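PDB 4RGY: esterase from uncultured bacterium FLS12, which hydrolyses esters, active at low temperature and alkaline pH, probably with the catalytic machinery of the alpha/beta-hydrolase fold. Local coordinates for residues M2-C7 and T21-Q26; V77-H82 and T97-E102; E118-A123 and E141-A146. One frame throughout, in Å; residues are numbered along the deposited sequence.

Overall arrangement
All three contacts reach one mixed eight-stranded sheet of alpha/beta-hydrolase type and follow one another along the chain. Contact 1 is the hairpin at one margin of the sheet within this chain; its centre lies about 17 Å from that of contact 2, and the two meet where Thr21 O lies 2.8 Å from Met78 N, a probable hydrogen bond between neighbouring strands. Contacts 2 and 3, with centres about 15 Å apart, are tied by a salt bridge from Glu101 OE2 to Arg142 NH2 (3.0 Å). Contacts 1 and 3 do not touch, their nearest atoms being about 11 Å apart. Val81 and Val122 lie near the probable nucleophile elbow around Ser126 without touching it.

Contact 1 (M2-C7 and T21-Q26); sequences MALFQC and TVILPQ
Ala3 and Leu24 form one hydrogen-bonded pair of an antiparallel beta hairpin, and Phe5 with Val22 forms the next; the short strand axes run at 157°. Ala3 N reaches Leu24 O at 2.8 Å, Phe5 N reaches Val22 O at the same length, and both bonds are returned by Leu24 N and Val22 N. A side-chain polar pair lies farther along: Gln6 OE1 is 2.9 Å from Thr21 OG1, the two side chains lying side by side and pointing the same way, and that hydroxyl also has a hydrogen bond with His56 O.

Apolar contacts occupy both faces. Beside Thr21, Leu4 CD1 touches Ile23 CG2 at 3.5 Å and Thr21 CG2 at 3.6 Å. Met2 is bent at chi2 and chi3 (-80° and -61°), which folds CE back over the partner strand to 3.8 Å from Ile23 CB. On the other face, Phe5 CE1 meets Leu24 CD1 at 3.8 Å.

Strand 75-79 continues the sheet beyond 21-25, helices 58-62 and 65-68 cover the Leu4 and Ile23 face, and residues 4-7 pair antiparallel with a strand of the second subunit, carrying the sheet across the interface.

Contact 2 (V77-H82 and T97-E102); sequences VMPAVH and TFISEE
Pro79, Val81 and the backbone of Ala80 meet Phe98 and Ile99 in a small, buried, apolar contact of a helix packed on the central sheet of an alpha/beta-hydrolase-type fold. It is made near the end of strand 75-79 and in the residues after it, where helix 95-110 packs over the sheet; Val81 lies near the probable nucleophile elbow without touching it. The evidence is in the partners: no hydrogen bond crosses between the segments, and only 166 Å² is buried, both sides summed.

The shortest side-chain approach joins Pro79 CG to Ile99 CD1, at 3.6 Å, the proline ring and the isoleucine chain crossing at about a right angle. The terminal methyl CD1, placed by a chi2 of 68°, does the touching. The same methyl lies 4.3 Å from Val81 CG1, a looser contact, so it meets the proline and the valine together.

Phe98 is the second group that reaches over from the helix. CG is anti to the backbone N (chi1 172°); the ring's CE2 comes within 3.6 Å of Ala80 O. Val81 CG1 approaches the edge of this ring, near its plane, 4.3 Å from CD2. At another part of the edge lies Glu102 OE1, in plane, from one turn farther along the helix. OE1 bonds to Ser11 OG and OE2 to the backbone N of Asp12.

The helix widens here: Thr97 O accepts from both Glu101 N (3.0 Å) and Glu102 N (3.3 Å), as expected of a pi-type turn.

Around the contact, Leu103 of the same helix packs on Val77, Pro79 and Phe98, while Val77 and Pro79 also touch strand 45-49; on its other flank strand 75-79 adjoins strand 16-25.

Contact 3 (E118-A123 and E141-A146); sequences EDTFVA and ERFAAA
Thr120 O accepts a hydrogen bond from Ala144 N at 2.8 Å, and Val122 N donates to Ala145 O at 3.0 Å. The first ties Thr120 to the loop residue just before strand 145-149; the second joins two neighbouring parallel strands of a beta-alpha-beta unit, in which helix 127-138 links strand 120-125 to strand 145-149. Within the parallel pair of Val122 and Ala146, Ala146 CA lies 3.1 Å from Val122 O, a CA-H...O contact.

Where residues 142-144 lead into strand 145-149, CB of Thr120 sits 3.4 Å from Arg142 O, while the threonine OG1 bonds to Ala116 O. The guanidinium of Arg142 leads away and has its salt bridge with Glu101 of helix 95-110.

Phe143 packs against Thr120 and Val122. Val122 CG1 stands over one face of its ring in a CH-pi contact, 4.2 Å from the centroid and 27° off the normal, while Thr120 CG2 approaches CD1 obliquely. An alanine in place of Phe143 would probably open a gap beside Val122 and Thr120 and cost Leu135 of helix 127-138 a packing partner. The face of the sheet with Phe121 and Ala145 is lined differently: the edge of the Phe121 ring is turned to Ala145 CB, Ala144 CB lies obliquely to it, and the carbonyl carbon of Asp119 lies over one face, offset toward the rim.

Val122 is held with CG1 between its backbone N and carbonyl carbon (chi1 63°), which brings that methyl to 3.7 Å from Ala146 CB.

Contact 1 (M2-C7 and T21-Q26)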
ATOM      1  N   MET A   2      14.261  -2.908   9.254  1.00 25.24           N
ATOM      2  CA  MET A   2      14.196  -2.760   7.814  1.00 21.59           C
ATOM      3  C   MET A   2      13.020  -1.846   7.498  1.00 16.82           C
ATOM      4  O   MET A   2      11.964  -1.917   8.138  1.00 21.34           O
ATOM      5  CB  MET A   2      13.991  -4.110   7.123  1.00 23.03           C
ATOM      6  CG  MET A   2      15.051  -5.166   7.431  1.00 26.11           C
ATOM      7  SD  MET A   2      16.561  -4.946   6.475  1.00 26.35           S
ATOM      8  CE  MET A   2      15.954  -5.112   4.801  1.00 22.78           C
ATOM      9  N   ALA A   3      13.216  -0.967   6.532  1.00 16.38           N
ATOM     10  CA  ALA A   3      12.139  -0.128   6.042  1.00 15.74           C
ATOM     11  C   ALA A   3      11.548  -0.814   4.807  1.00 13.07           C
ATOM     12  O   ALA A   3      12.286  -1.324   3.952  1.00 15.45           O
ATOM     13  CB  ALA A   3      12.670   1.234   5.693  1.00 15.02           C
ATOM     14  N   LEU A   4      10.217  -0.810   4.715  1.00 12.73           N
ATOM     15  CA  LEU A   4       9.484  -1.446   3.624  1.00 12.57           C
ATOM     16  C   LEU A   4       8.903  -0.399   2.683  1.00 12.46           C
ATOM     17  O   LEU A   4       8.276   0.563   3.128  1.00 13.94           O
ATOM     18  CB  LEU A   4       8.353  -2.302   4.207  1.00 13.79           C
ATOM     19  CG  LEU A   4       7.372  -2.931   3.213  1.00 15.84           C
ATOM     20  CD1 LEU A   4       8.052  -3.998   2.406  1.00 17.75           C
ATOM     21  CD2 LEU A   4       6.161  -3.510   3.930  1.00 17.77           C
ATOM     22  N   PHE A   5       9.121  -0.580   1.385  1.00 11.91           N
ATOM     23  CA  PHE A   5       8.628   0.375   0.407  1.00 12.15           C
ATOM     24  C   PHE A   5       7.776  -0.326  -0.619  1.00 13.11           C
ATOM     25  O   PHE A   5       8.223  -1.272  -1.277  1.00 13.65           O
ATOM     26  CB  PHE A   5       9.794   1.073  -0.301  1.00 12.78           C
ATOM     27  CG  PHE A   5      10.713   1.781   0.633  1.00 12.91           C
ATOM     28  CD1 PHE A   5      11.749   1.103   1.250  1.00 13.20           C
ATOM     29  CD2 PHE A   5      10.539   3.126   0.912  1.00 14.71           C
ATOM     30  CE1 PHE A   5      12.592   1.752   2.140  1.00 15.57           C
ATOM     31  CE2 PHE A   5      11.382   3.784   1.792  1.00 14.13           C
ATOM     32  CZ  PHE A   5      12.410   3.096   2.412  1.00 14.23           C
ATOM     33  N   GLN A   6       6.545   0.147  -0.772  1.00 12.72           N
ATOM     34  CA  GLN A   6       5.726  -0.250  -1.898  1.00 14.76           C
ATOM     35  C   GLN A   6       5.838   0.876  -2.917  1.00 12.79           C
ATOM     36  O   GLN A   6       5.495   2.026  -2.637  1.00 13.18           O
ATOM     37  CB  GLN A   6       4.284  -0.483  -1.462  1.00 16.12           C
ATOM     38  CG  GLN A   6       4.141  -1.609  -0.424  1.00 24.10           C
ATOM     39  CD  GLN A   6       4.479  -3.002  -0.952  1.00 29.90           C
ATOM     40  OE1 GLN A   6       4.610  -3.219  -2.156  1.00 28.37           O
ATOM     41  NE2 GLN A   6       4.617  -3.956  -0.036  1.00 33.84           N
ATOM     42  N   CYS A   7       6.359   0.541  -4.088  1.00 12.16           N
ATOM     43  CA  CYS A   7       6.762   1.535  -5.072  1.00 12.11           C
ATOM     44  C   CYS A   7       5.917   1.414  -6.315  1.00 13.15           C
ATOM     45  O   CYS A   7       5.924   0.367  -6.975  1.00 14.03           O
ATOM     46  CB  CYS A   7       8.225   1.297  -5.472  1.00 14.77           C
ATOM     47  SG  CYS A   7       9.370   0.957  -4.101  1.00 14.03           S
ATOM     48  N   THR A  21       8.228  -4.144  -4.620  1.00 11.38           N
ATOM     49  CA  THR A  21       8.403  -4.044  -3.179  1.00 12.49           C
ATOM     50  C   THR A  21       9.891  -4.031  -2.896  1.00 11.24           C
ATOM     51  O   THR A  21      10.627  -4.844  -3.453  1.00 12.59           O
ATOM     52  CB  THR A  21       7.793  -5.265  -2.482  1.00 12.75           C
ATOM     53  OG1 THR A  21       6.410  -5.373  -2.849  1.00 14.92           O
ATOM     54  CG2 THR A  21       7.921  -5.156  -0.975  1.00 14.47           C
ATOM     55  N   VAL A  22      10.335  -3.107  -2.055  1.00 12.39           N
ATOM     56  CA  VAL A  22      11.746  -3.010  -1.699  1.00 13.52           C
ATOM     57  C   VAL A  22      11.885  -3.002  -0.185  1.00 12.40           C
ATOM     58  O   VAL A  22      11.139  -2.314   0.515  1.00 13.65           O
ATOM     59  CB  VAL A  22      12.385  -1.731  -2.299  1.00 11.63           C
ATOM     60  CG1 VAL A  22      13.782  -1.502  -1.752  1.00 15.94           C
ATOM     61  CG2 VAL A  22      12.412  -1.816  -3.826  1.00 14.05           C
ATOM     62  N   ILE A  23      12.837  -3.774   0.334  1.00 12.54           N
ATOM     63  CA  ILE A  23      13.186  -3.622   1.740  1.00 13.89           C
ATOM     64  C   ILE A  23      14.630  -3.158   1.871  1.00 14.64           C
ATOM     65  O   ILE A  23      15.521  -3.665   1.183  1.00 14.70           O
ATOM     66  CB  ILE A  23      12.907  -4.880   2.573  1.00 18.67           C
ATOM     67  CG1 ILE A  23      13.448  -6.122   1.901  1.00 17.75           C
ATOM     68  CG2 ILE A  23      11.411  -5.048   2.797  1.00 21.06           C
ATOM     69  CD1 ILE A  23      13.192  -7.392   2.712  1.00 18.97           C
ATOM     70  N   LEU A  24      14.826  -2.156   2.727  1.00 14.13           N
ATOM     71  CA  LEU A  24      16.117  -1.499   2.912  1.00 16.78           C
ATOM     72  C   LEU A  24      16.497  -1.576   4.369  1.00 19.21           C
ATOM     73  O   LEU A  24      15.652  -1.370   5.238  1.00 18.59           O
ATOM     74  CB  LEU A  24      16.004  -0.007   2.602  1.00 18.48           C
ATOM     75  CG  LEU A  24      16.230   0.653   1.258  1.00 26.07           C
ATOM     76  CD1 LEU A  24      16.291   2.172   1.474  1.00 23.09           C
ATOM     77  CD2 LEU A  24      17.503   0.139   0.594  1.00 23.84           C
ATOM     78  N   PRO A  25      17.778  -1.830   4.655  1.00 16.87           N
ATOM     79  CA  PRO A  25      18.225  -1.662   6.035  1.00 19.48           C
ATOM     80  C   PRO A  25      18.125  -0.197   6.446  1.00 19.30           C
ATOM     81  O   PRO A  25      18.401   0.682   5.630  1.00 20.26           O
ATOM     82  CB  PRO A  25      19.697  -2.093   5.979  1.00 19.18           C
ATOM     83  CG  PRO A  25      19.815  -2.932   4.718  1.00 18.55           C
ATOM     84  CD  PRO A  25      18.849  -2.313   3.764  1.00 17.45           C
ATOM     85  N   GLN A  26      17.716   0.054   7.686  1.00 22.74           N
ATOM     86  CA  GLN A  26      17.711   1.413   8.228  1.00 23.00           C
ATOM     87  C   GLN A  26      19.030   1.712   8.933  1.00 26.36           C
ATOM     88  O   GLN A  26      19.568   0.858   9.629  1.00 31.00           O
ATOM     89  CB  GLN A  26      16.560   1.608   9.217  1.00 25.21           C
ATOM     90  CG  GLN A  26      15.223   1.846   8.561  1.00 21.14           C
ATOM     91  CD  GLN A  26      14.151   2.279   9.547  1.00 17.18           C
ATOM     92  OE1 GLN A  26      14.367   3.144  10.400  1.00 22.03           O
ATOM     93  NE2 GLN A  26      12.993   1.667   9.439  1.00 15.06           N
TER

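Contact 2 (V77-H82 and T97-E102)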
ATOM      1  N   VAL A  77      15.065  -6.356  -3.550  1.00 11.29           N
ATOM      2  CA  VAL A  77      14.190  -5.736  -4.542  1.00 11.65           C
ATOM      3  C   VAL A  77      13.337  -6.820  -5.177  1.00 11.19           C
ATOM      4  O   VAL A  77      13.872  -7.761  -5.761  1.00 12.03           O
ATOM      5  CB  VAL A  77      15.003  -4.999  -5.636  1.00 11.43           C
ATOM      6  CG1 VAL A  77      14.088  -4.481  -6.751  1.00 13.46           C
ATOM      7  CG2 VAL A  77      15.800  -3.842  -5.023  1.00 13.69           C
ATOM      8  N   MET A  78      12.019  -6.676  -5.071  1.00 12.03           N
ATOM      9  CA  MET A  78      11.060  -7.675  -5.519  1.00 11.27           C
ATOM     10  C   MET A  78      10.128  -7.048  -6.552  1.00 12.48           C
ATOM     11  O   MET A  78       9.154  -6.380  -6.207  1.00 12.26           O
ATOM     12  CB  MET A  78      10.268  -8.201  -4.318  1.00 11.59           C
ATOM     13  CG  MET A  78      11.111  -9.092  -3.405  1.00 12.32           C
ATOM     14  SD  MET A  78      10.570  -9.147  -1.686  1.00 12.73           S
ATOM     15  CE  MET A  78      11.046  -7.514  -1.100  1.00 13.73           C
ATOM     16  N   PRO A  79      10.426  -7.268  -7.833  1.00 11.80           N
ATOM     17  CA  PRO A  79       9.628  -6.644  -8.889  1.00 12.59           C
ATOM     18  C   PRO A  79       8.571  -7.579  -9.458  1.00 11.20           C
ATOM     19  O   PRO A  79       8.480  -8.722  -9.005  1.00 12.19           O
ATOM     20  CB  PRO A  79      10.662  -6.389  -9.953  1.00 14.54           C
ATOM     21  CG  PRO A  79      11.611  -7.558  -9.837  1.00 14.48           C
ATOM     22  CD  PRO A  79      11.639  -7.917  -8.365  1.00 13.36           C
ATOM     23  N   ALA A  80       7.775  -7.077 -10.400  1.00 12.25           N
ATOM     24  CA  ALA A  80       6.707  -7.842 -11.041  1.00 12.50           C
ATOM     25  C   ALA A  80       6.967  -7.963 -12.532  1.00 12.37           C
ATOM     26  O   ALA A  80       7.324  -6.974 -13.186  1.00 14.55           O
ATOM     27  CB  ALA A  80       5.370  -7.164 -10.800  1.00 13.67           C
ATOM     28  N   VAL A  81       6.782  -9.162 -13.084  1.00 12.41           N
ATOM     29  CA  VAL A  81       6.936  -9.352 -14.527  1.00 13.55           C
ATOM     30  C   VAL A  81       5.767 -10.085 -15.176  1.00 12.32           C
ATOM     31  O   VAL A  81       5.896 -10.592 -16.302  1.00 12.68           O
ATOM     32  CB  VAL A  81       8.242 -10.087 -14.894  1.00 12.67           C
ATOM     33  CG1 VAL A  81       9.440  -9.313 -14.358  1.00 13.87           C
ATOM     34  CG2 VAL A  81       8.225 -11.522 -14.356  1.00 12.53           C
ATOM     35  N   HIS A  82       4.641 -10.150 -14.470  1.00 13.23           N
ATOM     36  CA  HIS A  82       3.443 -10.798 -15.005  1.00 12.86           C
ATOM     37  C   HIS A  82       3.754 -12.237 -15.436  1.00 11.88           C
ATOM     38  O   HIS A  82       4.559 -12.895 -14.777  1.00 13.13           O
ATOM     39  CB  HIS A  82       2.836  -9.924 -16.099  1.00 14.44           C
ATOM     40  CG  HIS A  82       2.604  -8.521 -15.635  1.00 15.97           C
ATOM     41  ND1 HIS A  82       2.963  -7.416 -16.375  1.00 19.27           N
ATOM     42  CD2 HIS A  82       2.102  -8.047 -14.469  1.00 17.93           C
ATOM     43  CE1 HIS A  82       2.669  -6.323 -15.695  1.00 18.78           C
ATOM     44  NE2 HIS A  82       2.148  -6.678 -14.535  1.00 18.91           N
ATOM     45  N   THR A  97      14.330  -7.014 -21.170  1.00 12.66           N
ATOM     46  CA  THR A  97      15.024  -5.738 -21.150  1.00 12.52           C
ATOM     47  C   THR A  97      14.653  -4.982 -19.869  1.00 12.80           C
ATOM     48  O   THR A  97      15.488  -4.311 -19.258  1.00 14.26           O
ATOM     49  CB  THR A  97      14.737  -4.921 -22.424  1.00 12.79           C
ATOM     50  OG1 THR A  97      15.281  -5.630 -23.547  1.00 14.57           O
ATOM     51  CG2 THR A  97      15.388  -3.544 -22.366  1.00 14.70           C
ATOM     52  N   PHE A  98      13.402  -5.123 -19.440  1.00 12.05           N
ATOM     53  CA  PHE A  98      12.975  -4.535 -18.182  1.00 11.85           C
ATOM     54  C   PHE A  98      13.769  -5.110 -17.005  1.00 13.32           C
ATOM     55  O   PHE A  98      14.381  -4.363 -16.229  1.00 13.81           O
ATOM     56  CB  PHE A  98      11.473  -4.779 -17.981  1.00 13.21           C
ATOM     57  CG  PHE A  98      10.969  -4.384 -16.619  1.00 11.80           C
ATOM     58  CD1 PHE A  98      10.937  -3.043 -16.231  1.00 13.29           C
ATOM     59  CD2 PHE A  98      10.517  -5.352 -15.728  1.00 12.59           C
ATOM     60  CE1 PHE A  98      10.467  -2.675 -14.980  1.00 15.01           C
ATOM     61  CE2 PHE A  98      10.040  -4.989 -14.475  1.00 14.87           C
ATOM     62  CZ  PHE A  98      10.015  -3.648 -14.101  1.00 15.31           C
ATOM     63  N   ILE A  99      13.763  -6.432 -16.849  1.00 13.71           N
ATOM     64  CA  ILE A  99      14.376  -7.015 -15.662  1.00 12.87           C
ATOM     65  C   ILE A  99      15.906  -6.881 -15.659  1.00 13.98           C
ATOM     66  O   ILE A  99      16.519  -6.734 -14.598  1.00 14.30           O
ATOM     67  CB  ILE A  99      13.933  -8.486 -15.428  1.00 12.74           C
ATOM     68  CG1 ILE A  99      14.187  -8.910 -13.981  1.00 15.21           C
ATOM     69  CG2 ILE A  99      14.619  -9.450 -16.413  1.00 13.60           C
ATOM     70  CD1 ILE A  99      13.315  -8.205 -12.959  1.00 14.14           C
ATOM     71  N   SER A 100      16.519  -6.911 -16.840  1.00 13.77           N
ATOM     72  CA  SER A 100      17.982  -6.944 -16.916  1.00 13.87           C
ATOM     73  C   SER A 100      18.622  -5.562 -17.027  1.00 15.50           C
ATOM     74  O   SER A 100      19.811  -5.407 -16.739  1.00 18.88           O
ATOM     75  CB  SER A 100      18.438  -7.815 -18.093  1.00 15.52           C
ATOM     76  OG  SER A 100      18.087  -7.223 -19.336  1.00 15.63           O
ATOM     77  N   GLU A 101      17.844  -4.563 -17.437  1.00 14.94           N
ATOM     78  CA  GLU A 101      18.389  -3.226 -17.666  1.00 18.26           C
ATOM     79  C   GLU A 101      17.664  -2.146 -16.862  1.00 15.65           C
ATOM     80  O   GLU A 101      18.249  -1.505 -15.984  1.00 16.99           O
ATOM     81  CB  GLU A 101      18.365  -2.878 -19.159  1.00 17.87           C
ATOM     82  CG  GLU A 101      19.081  -3.877 -20.073  1.00 20.69           C
ATOM     83  CD  GLU A 101      20.588  -3.815 -19.948  1.00 25.37           C
ATOM     84  OE1 GLU A 101      21.102  -2.810 -19.411  1.00 28.54           O
ATOM     85  OE2 GLU A 101      21.263  -4.772 -20.386  1.00 26.63           O
ATOM     86  N   GLU A 102      16.386  -1.934 -17.168  1.00 14.35           N
ATOM     87  CA  GLU A 102      15.668  -0.804 -16.590  1.00 15.13           C
ATOM     88  C   GLU A 102      15.396  -0.935 -15.100  1.00 14.26           C
ATOM     89  O   GLU A 102      15.568   0.018 -14.335  1.00 13.79           O
ATOM     90  CB  GLU A 102      14.357  -0.551 -17.321  1.00 15.35           C
ATOM     91  CG  GLU A 102      13.766   0.805 -16.962  1.00 15.81           C
ATOM     92  CD  GLU A 102      12.379   1.015 -17.506  1.00 19.72           C
ATOM     93  OE1 GLU A 102      11.627   0.032 -17.635  1.00 19.52           O
ATOM     94  OE2 GLU A 102      12.033   2.180 -17.791  1.00 26.93           O
TER

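Contact 3 (E118-A123 and E141-A146)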
ATOM      1  N   GLU A 118      30.216  -7.451  -7.160  1.00 19.99           N
ATOM      2  CA  GLU A 118      30.441  -8.202  -5.926  1.00 20.91           C
ATOM      3  C   GLU A 118      29.318  -8.009  -4.902  1.00 17.75           C
ATOM      4  O   GLU A 118      29.145  -8.832  -4.006  1.00 18.64           O
ATOM      5  CB  GLU A 118      31.811  -7.880  -5.308  1.00 25.43           C
ATOM      6  CG  GLU A 118      31.943  -6.514  -4.665  1.00 29.01           C
ATOM      7  CD  GLU A 118      33.200  -6.402  -3.803  1.00 38.52           C
ATOM      8  OE1 GLU A 118      33.940  -7.407  -3.691  1.00 40.08           O
ATOM      9  OE2 GLU A 118      33.439  -5.316  -3.230  1.00 39.40           O
ATOM     10  N   ASP A 119      28.534  -6.947  -5.077  1.00 18.35           N
ATOM     11  CA  ASP A 119      27.449  -6.636  -4.153  1.00 17.79           C
ATOM     12  C   ASP A 119      26.067  -6.841  -4.769  1.00 16.94           C
ATOM     13  O   ASP A 119      25.080  -6.287  -4.279  1.00 18.66           O
ATOM     14  CB  ASP A 119      27.574  -5.189  -3.668  1.00 18.85           C
ATOM     15  CG  ASP A 119      28.841  -4.945  -2.869  1.00 22.11           C
ATOM     16  OD1 ASP A 119      29.242  -5.832  -2.092  1.00 21.50           O
ATOM     17  OD2 ASP A 119      29.434  -3.856  -3.024  1.00 28.05           O
ATOM     18  N   THR A 120      25.994  -7.635  -5.834  1.00 15.55           N
ATOM     19  CA  THR A 120      24.735  -7.817  -6.564  1.00 16.63           C
ATOM     20  C   THR A 120      24.391  -9.298  -6.708  1.00 17.39           C
ATOM     21  O   THR A 120      25.200 -10.079  -7.211  1.00 16.86           O
ATOM     22  CB  THR A 120      24.795  -7.161  -7.955  1.00 17.76           C
ATOM     23  OG1 THR A 120      25.116  -5.769  -7.815  1.00 18.18           O
ATOM     24  CG2 THR A 120      23.468  -7.302  -8.677  1.00 17.93           C
ATOM     25  N   PHE A 121      23.188  -9.681  -6.273  1.00 14.34           N
ATOM     26  CA  PHE A 121      22.784 -11.085  -6.287  1.00 15.25           C
ATOM     27  C   PHE A 121      21.373 -11.218  -6.843  1.00 14.00           C
ATOM     28  O   PHE A 121      20.592 -10.267  -6.801  1.00 14.64           O
ATOM     29  CB  PHE A 121      22.833 -11.691  -4.879  1.00 15.57           C
ATOM     30  CG  PHE A 121      23.927 -11.138  -4.014  1.00 14.44           C
ATOM     31  CD1 PHE A 121      25.228 -11.590  -4.149  1.00 16.30           C
ATOM     32  CD2 PHE A 121      23.654 -10.167  -3.061  1.00 15.81           C
ATOM     33  CE1 PHE A 121      26.242 -11.077  -3.353  1.00 17.84           C
ATOM     34  CE2 PHE A 121      24.660  -9.651  -2.266  1.00 16.90           C
ATOM     35  CZ  PHE A 121      25.956 -10.109  -2.407  1.00 18.20           C
ATOM     36  N   VAL A 122      21.049 -12.390  -7.381  1.00 12.95           N
ATOM     37  CA  VAL A 122      19.690 -12.637  -7.860  1.00 14.00           C
ATOM     38  C   VAL A 122      19.246 -14.047  -7.488  1.00 14.90           C
ATOM     39  O   VAL A 122      20.052 -14.986  -7.500  1.00 13.55           O
ATOM     40  CB  VAL A 122      19.560 -12.375  -9.383  1.00 12.87           C
ATOM     41  CG1 VAL A 122      20.438 -13.335 -10.196  1.00 12.93           C
ATOM     42  CG2 VAL A 122      18.107 -12.464  -9.829  1.00 14.80           C
ATOM     43  N   ALA A 123      17.973 -14.193  -7.129  1.00 13.09           N
ATOM     44  CA  ALA A 123      17.391 -15.488  -6.774  1.00 13.96           C
ATOM     45  C   ALA A 123      15.913 -15.483  -7.125  1.00 13.00           C
ATOM     46  O   ALA A 123      15.282 -14.419  -7.157  1.00 12.84           O
ATOM     47  CB  ALA A 123      17.586 -15.796  -5.301  1.00 14.28           C
ATOM     48  N   GLU A 141      28.920 -10.785 -15.614  1.00 20.57           N
ATOM     49  CA  GLU A 141      29.698  -9.630 -15.187  1.00 21.95           C
ATOM     50  C   GLU A 141      28.917  -8.712 -14.236  1.00 21.97           C
ATOM     51  O   GLU A 141      29.500  -7.810 -13.632  1.00 22.95           O
ATOM     52  CB  GLU A 141      30.206  -8.839 -16.399  1.00 23.18           C
ATOM     53  CG  GLU A 141      29.159  -7.969 -17.106  1.00 26.54           C
ATOM     54  CD  GLU A 141      28.225  -8.742 -18.042  1.00 26.38           C
ATOM     55  OE1 GLU A 141      28.451  -9.952 -18.273  1.00 25.02           O
ATOM     56  OE2 GLU A 141      27.266  -8.124 -18.566  1.00 30.14           O
ATOM     57  N   ARG A 142      27.609  -8.942 -14.105  1.00 19.56           N
ATOM     58  CA  ARG A 142      26.752  -8.094 -13.258  1.00 18.63           C
ATOM     59  C   ARG A 142      26.307  -8.732 -11.938  1.00 17.99           C
ATOM     60  O   ARG A 142      25.819  -8.033 -11.043  1.00 18.67           O
ATOM     61  CB  ARG A 142      25.505  -7.667 -14.030  1.00 18.85           C
ATOM     62  CG  ARG A 142      25.794  -6.913 -15.304  1.00 22.27           C
ATOM     63  CD  ARG A 142      24.494  -6.492 -15.979  1.00 22.37           C
ATOM     64  NE  ARG A 142      24.744  -5.880 -17.277  1.00 25.54           N
ATOM     65  CZ  ARG A 142      23.805  -5.649 -18.188  1.00 27.92           C
ATOM     66  NH1 ARG A 142      24.127  -5.088 -19.347  1.00 29.49           N
ATOM     67  NH2 ARG A 142      22.547  -5.988 -17.948  1.00 26.42           N
ATOM     68  N   PHE A 143      26.473 -10.044 -11.808  1.00 18.03           N
ATOM     69  CA  PHE A 143      25.980 -10.768 -10.639  1.00 17.76           C
ATOM     70  C   PHE A 143      27.059 -11.608  -9.983  1.00 17.43           C
ATOM     71  O   PHE A 143      27.718 -12.412 -10.634  1.00 18.96           O
ATOM     72  CB  PHE A 143      24.789 -11.659 -11.013  1.00 16.69           C
ATOM     73  CG  PHE A 143      23.607 -10.889 -11.502  1.00 16.97           C
ATOM     74  CD1 PHE A 143      22.717 -10.328 -10.593  1.00 16.25           C
ATOM     75  CD2 PHE A 143      23.394 -10.690 -12.859  1.00 17.86           C
ATOM     76  CE1 PHE A 143      21.620  -9.590 -11.030  1.00 18.22           C
ATOM     77  CE2 PHE A 143      22.301  -9.954 -13.304  1.00 17.46           C
ATOM     78  CZ  PHE A 143      21.413  -9.397 -12.383  1.00 17.20           C
ATOM     79  N   ALA A 144      27.230 -11.427  -8.685  1.00 15.20           N
ATOM     80  CA  ALA A 144      28.177 -12.241  -7.935  1.00 14.22           C
ATOM     81  C   ALA A 144      27.607 -13.631  -7.681  1.00 17.86           C
ATOM     82  O   ALA A 144      28.357 -14.576  -7.421  1.00 15.73           O
ATOM     83  CB  ALA A 144      28.508 -11.563  -6.624  1.00 17.52           C
ATOM     84  N   ALA A 145      26.281 -13.751  -7.736  1.00 16.42           N
ATOM     85  CA  ALA A 145      25.612 -15.009  -7.412  1.00 16.24           C
ATOM     86  C   ALA A 145      24.207 -15.027  -7.993  1.00 15.14           C
ATOM     87  O   ALA A 145      23.553 -13.981  -8.078  1.00 15.36           O
ATOM     88  CB  ALA A 145      25.556 -15.212  -5.911  1.00 15.78           C
ATOM     89  N   ALA A 146      23.766 -16.212  -8.405  1.00 13.22           N
ATOM     90  CA  ALA A 146      22.433 -16.436  -8.962  1.00 14.95           C
ATOM     91  C   ALA A 146      21.913 -17.762  -8.419  1.00 13.95           C
ATOM     92  O   ALA A 146      22.633 -18.769  -8.427  1.00 14.52           O
ATOM     93  CB  ALA A 146      22.469 -16.453 -10.494  1.00 14.32           C
TER